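Local coordinates for protein Non-structural maintenance of chromosomes element 1 homolog (PDB 7DG2) that probably acts, as a subunit of the SMC5-SMC6 complex, as a RING-type E3 ligase that with a MAGE partner transfers ubiquitin from an E2 to substrates, at residues A[203-206]-A[207-210]; A[219-222]-A[223-226]. All coordinates share one frame; numbering follows the deposited sequence.

Contact 1: A[203-206]-A[207-210]; sequences PLHL and QCAG. With ZN (zinc ion), chain G.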
ATOM      1  N   PRO A 203      19.837 -12.380  26.279  1.00 25.75           N
ATOM      2  CA  PRO A 203      19.176 -11.090  26.069  1.00 23.11           C
ATOM      3  C   PRO A 203      17.875 -10.958  26.843  1.00 25.91           C
ATOM      4  O   PRO A 203      17.185 -11.953  27.089  1.00 25.59           O
ATOM      5  CB  PRO A 203      18.914 -11.102  24.558  1.00 25.25           C
ATOM      6  CG  PRO A 203      18.601 -12.549  24.277  1.00 25.50           C
ATOM      7  CD  PRO A 203      19.403 -13.379  25.281  1.00 27.23           C
ATOM      8  N   LEU A 204      17.530  -9.728  27.225  1.00 26.02           N
ATOM      9  CA  LEU A 204      16.189  -9.393  27.685  1.00 26.93           C
ATOM     10  C   LEU A 204      15.701  -8.177  26.912  1.00 26.23           C
ATOM     11  O   LEU A 204      16.479  -7.255  26.663  1.00 26.52           O
ATOM     12  CB  LEU A 204      16.156  -9.082  29.187  1.00 33.11           C
ATOM     13  CG  LEU A 204      16.309 -10.249  30.162  1.00 34.17           C
ATOM     14  CD1 LEU A 204      15.900  -9.811  31.569  1.00 36.98           C
ATOM     15  CD2 LEU A 204      15.476 -11.421  29.695  1.00 37.57           C
ATOM     16  N   HIS A 205      14.422  -8.170  26.532  1.00 26.46           N
ATOM     17  CA  HIS A 205      13.815  -6.929  26.061  1.00 31.83           C
ATOM     18  C   HIS A 205      13.958  -5.854  27.130  1.00 36.20           C
ATOM     19  O   HIS A 205      13.960  -6.144  28.329  1.00 35.65           O
ATOM     20  CB  HIS A 205      12.329  -7.107  25.753  1.00 27.86           C
ATOM     21  CG  HIS A 205      12.040  -7.905  24.523  1.00 26.21           C
ATOM     22  ND1 HIS A 205      11.424  -9.138  24.569  1.00 26.06           N
ATOM     23  CD2 HIS A 205      12.250  -7.635  23.211  1.00 26.58           C
ATOM     24  CE1 HIS A 205      11.279  -9.600  23.338  1.00 30.50           C
ATOM     25  NE2 HIS A 205      11.774  -8.707  22.497  1.00 25.26           N
ATOM     26  N   LEU A 206      14.062  -4.599  26.688  1.00 35.11           N
ATOM     27  CA  LEU A 206      14.187  -3.505  27.648  1.00 37.47           C
ATOM     28  C   LEU A 206      12.974  -3.438  28.565  1.00 41.50           C
ATOM     29  O   LEU A 206      13.115  -3.227  29.776  1.00 46.72           O
ATOM     30  CB  LEU A 206      14.398  -2.175  26.922  1.00 40.43           C
ATOM     31  CG  LEU A 206      15.849  -1.685  26.945  1.00 43.36           C
ATOM     32  CD1 LEU A 206      16.732  -2.564  26.063  1.00 39.32           C
ATOM     33  CD2 LEU A 206      15.956  -0.216  26.537  1.00 42.33           C
ATOM     34  N   GLN A 207      11.772  -3.635  28.012  1.00 42.98           N
ATOM     35  CA  GLN A 207      10.581  -3.672  28.854  1.00 42.48           C
ATOM     36  C   GLN A 207      10.576  -4.892  29.764  1.00 45.17           C
ATOM     37  O   GLN A 207      10.095  -4.817  30.900  1.00 45.23           O
ATOM     38  CB  GLN A 207       9.315  -3.655  27.996  1.00 48.55           C
ATOM     39  CG  GLN A 207       8.643  -2.292  27.900  1.00 54.16           C
ATOM     40  CD  GLN A 207       9.003  -1.552  26.624  1.00 51.49           C
ATOM     41  OE1 GLN A 207       8.915  -2.109  25.521  1.00 44.04           O
ATOM     42  NE2 GLN A 207       9.415  -0.293  26.765  1.00 47.94           N
ATOM     43  N   CYS A 208      11.103  -6.021  29.290  1.00 40.81           N
ATOM     44  CA  CYS A 208      11.117  -7.212  30.127  1.00 39.44           C
ATOM     45  C   CYS A 208      12.154  -7.107  31.237  1.00 42.35           C
ATOM     46  O   CYS A 208      11.950  -7.658  32.323  1.00 43.85           O
ATOM     47  CB  CYS A 208      11.359  -8.451  29.267  1.00 39.29           C
ATOM     48  SG  CYS A 208      10.021  -8.779  28.098  1.00 34.97           S
ATOM     49  N   ALA A 209      13.266  -6.411  30.991  1.00 40.10           N
ATOM     50  CA  ALA A 209      14.232  -6.176  32.061  1.00 41.02           C
ATOM     51  C   ALA A 209      13.633  -5.298  33.152  1.00 49.24           C
ATOM     52  O   ALA A 209      13.842  -5.552  34.345  1.00 48.55           O
ATOM     53  CB  ALA A 209      15.503  -5.541  31.501  1.00 40.55           C
ATOM     54  N   GLY A 210      12.879  -4.265  32.763  1.00 50.54           N
ATOM     55  CA  GLY A 210      12.231  -3.417  33.750  1.00 53.58           C
ATOM     56  C   GLY A 210      11.254  -4.176  34.629  1.00 51.48           C
ATOM     57  O   GLY A 210      11.174  -3.935  35.836  1.00 57.62           O
TER
HETATM   58 ZN    ZN G 304      10.900 -10.138  26.377  1.00 31.37          ZN
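His205 and Cys208 hold the same zinc ion across the first turn of helix 206-212. They supply the H-x-x-C half of a zinc site of three cysteines and one histidine in the atypical RING finger. His205 ND1 lies 2.1 Å from the zinc. Cys208 SG binds at 2.4 Å from the same ion. Cys184 and Cys187 complete the site. The other ring nitrogen, NE2, is hydrogen-bonded to the carbonyl O of Val190, which helps to fix the rotation of the ring.

The backbone sets the spacing of the two ligands. His205 is the N-cap residue of the helix, and its carbonyl O accepts a hydrogen bond from Ala209 N at 2.8 Å. One residue on, Gly210 N bonds to Leu206 O at 3.2 Å, continuing the helical ladder.

The helix turn brings the two zinc ligands together. His205 CG (chi1 -72°) and Cys208 SG (chi1 -65°), each anti to its own carbonyl carbon, are turned to the same side, where the zinc sits. Cys208 SG stands at the edge of the His205 ring, near its plane, 4.8 Å from the ring centroid.

Leu204 comes off the short strand 203-204 and points at the helix. Its side chain is buried, and it also touches Cys184, Asn185 and Val186. Leu204 CD1 rests 4.0 Å from Ala209 CA, while Leu204 CB faces the Ala209 methyl, CB, at 4.3 Å.

Contact 2: A[219-222]-A[223-226]; sequences PTCP and NCNE. With ZN (zinc ion), chain H.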
ATOM      1  N   PRO A 219      20.339  -6.827  41.356  1.00 47.17           N
ATOM      2  CA  PRO A 219      19.774  -7.664  40.294  1.00 43.09           C
ATOM      3  C   PRO A 219      20.837  -8.550  39.668  1.00 42.24           C
ATOM      4  O   PRO A 219      21.971  -8.122  39.429  1.00 43.84           O
ATOM      5  CB  PRO A 219      19.235  -6.639  39.294  1.00 45.84           C
ATOM      6  CG  PRO A 219      20.154  -5.476  39.456  1.00 45.76           C
ATOM      7  CD  PRO A 219      20.534  -5.435  40.915  1.00 47.56           C
ATOM      8  N   THR A 220      20.460  -9.800  39.406  1.00 42.74           N
ATOM      9  CA  THR A 220      21.375 -10.794  38.868  1.00 40.32           C
ATOM     10  C   THR A 220      20.780 -11.437  37.622  1.00 43.41           C
ATOM     11  O   THR A 220      19.558 -11.542  37.477  1.00 42.54           O
ATOM     12  CB  THR A 220      21.693 -11.886  39.895  1.00 45.00           C
ATOM     13  OG1 THR A 220      20.475 -12.510  40.324  1.00 41.30           O
ATOM     14  CG2 THR A 220      22.431 -11.296  41.098  1.00 39.29           C
ATOM     15  N   CYS A 221      21.671 -11.881  36.737  1.00 41.06           N
ATOM     16  CA  CYS A 221      21.263 -12.497  35.476  1.00 39.17           C
ATOM     17  C   CYS A 221      20.507 -13.796  35.732  1.00 41.97           C
ATOM     18  O   CYS A 221      20.994 -14.654  36.477  1.00 41.89           O
ATOM     19  CB  CYS A 221      22.498 -12.767  34.612  1.00 36.73           C
ATOM     20  SG  CYS A 221      22.218 -13.829  33.166  1.00 32.50           S
ATOM     21  N   PRO A 222      19.340 -13.998  35.107  1.00 38.05           N
ATOM     22  CA  PRO A 222      18.572 -15.230  35.357  1.00 41.97           C
ATOM     23  C   PRO A 222      19.237 -16.491  34.834  1.00 45.81           C
ATOM     24  O   PRO A 222      18.758 -17.588  35.145  1.00 48.43           O
ATOM     25  CB  PRO A 222      17.240 -14.981  34.631  1.00 45.28           C
ATOM     26  CG  PRO A 222      17.401 -13.683  33.861  1.00 45.62           C
ATOM     27  CD  PRO A 222      18.824 -13.239  33.957  1.00 43.26           C
ATOM     28  N   ASN A 223      20.312 -16.375  34.056  1.00 40.99           N
ATOM     29  CA  ASN A 223      20.981 -17.520  33.451  1.00 40.10           C
ATOM     30  C   ASN A 223      22.303 -17.869  34.111  1.00 41.12           C
ATOM     31  O   ASN A 223      22.586 -19.050  34.326  1.00 46.12           O
ATOM     32  CB  ASN A 223      21.220 -17.261  31.958  1.00 35.79           C
ATOM     33  CG  ASN A 223      21.774 -18.475  31.236  1.00 38.49           C
ATOM     34  OD1 ASN A 223      21.157 -19.539  31.233  1.00 42.56           O
ATOM     35  ND2 ASN A 223      22.933 -18.315  30.603  1.00 36.63           N
ATOM     36  N   CYS A 224      23.137 -16.878  34.424  1.00 35.34           N
ATOM     37  CA  CYS A 224      24.446 -17.130  35.006  1.00 38.32           C
ATOM     38  C   CYS A 224      24.613 -16.537  36.399  1.00 36.26           C
ATOM     39  O   CYS A 224      25.671 -16.725  37.007  1.00 38.96           O
ATOM     40  CB  CYS A 224      25.553 -16.591  34.089  1.00 37.04           C
ATOM     41  SG  CYS A 224      25.746 -14.784  34.127  1.00 27.76           S
ATOM     42  N   ASN A 225      23.614 -15.811  36.909  1.00 40.56           N
ATOM     43  CA  ASN A 225      23.576 -15.234  38.255  1.00 43.13           C
ATOM     44  C   ASN A 225      24.621 -14.150  38.502  1.00 44.95           C
ATOM     45  O   ASN A 225      24.758 -13.690  39.645  1.00 44.46           O
ATOM     46  CB  ASN A 225      23.706 -16.313  39.336  1.00 44.95           C
ATOM     47  CG  ASN A 225      22.572 -17.309  39.293  1.00 43.44           C
ATOM     48  OD1 ASN A 225      21.494 -17.018  38.766  1.00 49.37           O
ATOM     49  ND2 ASN A 225      22.801 -18.494  39.843  1.00 45.78           N
ATOM     50  N   GLU A 226      25.366 -13.722  37.486  1.00 40.46           N
ATOM     51  CA  GLU A 226      26.214 -12.550  37.656  1.00 34.62           C
ATOM     52  C   GLU A 226      25.342 -11.311  37.817  1.00 41.11           C
ATOM     53  O   GLU A 226      24.218 -11.249  37.315  1.00 37.63           O
ATOM     54  CB  GLU A 226      27.158 -12.375  36.466  1.00 38.32           C
ATOM     55  CG  GLU A 226      28.216 -13.464  36.328  1.00 40.43           C
ATOM     56  CD  GLU A 226      29.022 -13.671  37.597  1.00 47.40           C
ATOM     57  OE1 GLU A 226      28.628 -14.520  38.433  1.00 44.15           O
ATOM     58  OE2 GLU A 226      30.053 -12.982  37.755  1.00 45.70           O
TER
HETATM   59 ZN    ZN H 305      24.334 -14.086  32.382  1.00 27.75          ZN
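Cys221 turns its side chain back over the loop that follows it, toward a zinc ion shared with Cys224. Cys221 CB lies 3.5 Å from the carbonyl O of Glu226. Cys221 N donates a nearly straight hydrogen bond of 2.7 Å to Glu226 O. Beyond CB, the sulfur is placed anti to the backbone N (chi1 168°), and there it meets both metal and amides. Cys221 SG binds the zinc at 2.3 Å. The same sulfur, Cys221 SG, accepts hydrogen bonds from Asn223 N at 3.3 Å and Cys224 N at 3.4 Å. Two N-H groups on a thiolate would be expected to draw off part of its negative charge.

Cys224 SG reaches the ion from the other end of the loop, 2.4 Å from the zinc. It accepts the N-H of Glu226 in turn. A further backbone bond runs from Asn225 N to Cys221 O, where Asn225 adopts a left-handed backbone conformation (phi 66°). Thr220 packs its CB and CG2 against the carbonyl O of Asn225. Cys197 and Cys200 complete the four-cysteine site. Amide-to-sulfur bonds around a C-P-x-C loop are characteristic of the zinc knuckle, here in the second zinc site of the RING-like domain.

In the fold
The two contacts come in series along the chain, with 203-210 before 219-226. Both belong to the RING-like domain. Their centres are 13 Å apart, and their nearest atoms are about 5 Å apart without touching. Contact 1 joins strand 203-204 to helix 206-212; contact 2 is a loop after that helix. The ligand order is interleaved: Cys184 and Cys187 pair with contact 1, whereas Cys197 and Cys200 pair with contact 2. This is the cross-brace of RING domains. Strand 203-204 pairs antiparallel with 195-196, just before Cys197, and so ties the two sites together. Asn185 touches both Leu204 and Pro222. Two zinc ions thus hold together a small domain with little regular structure.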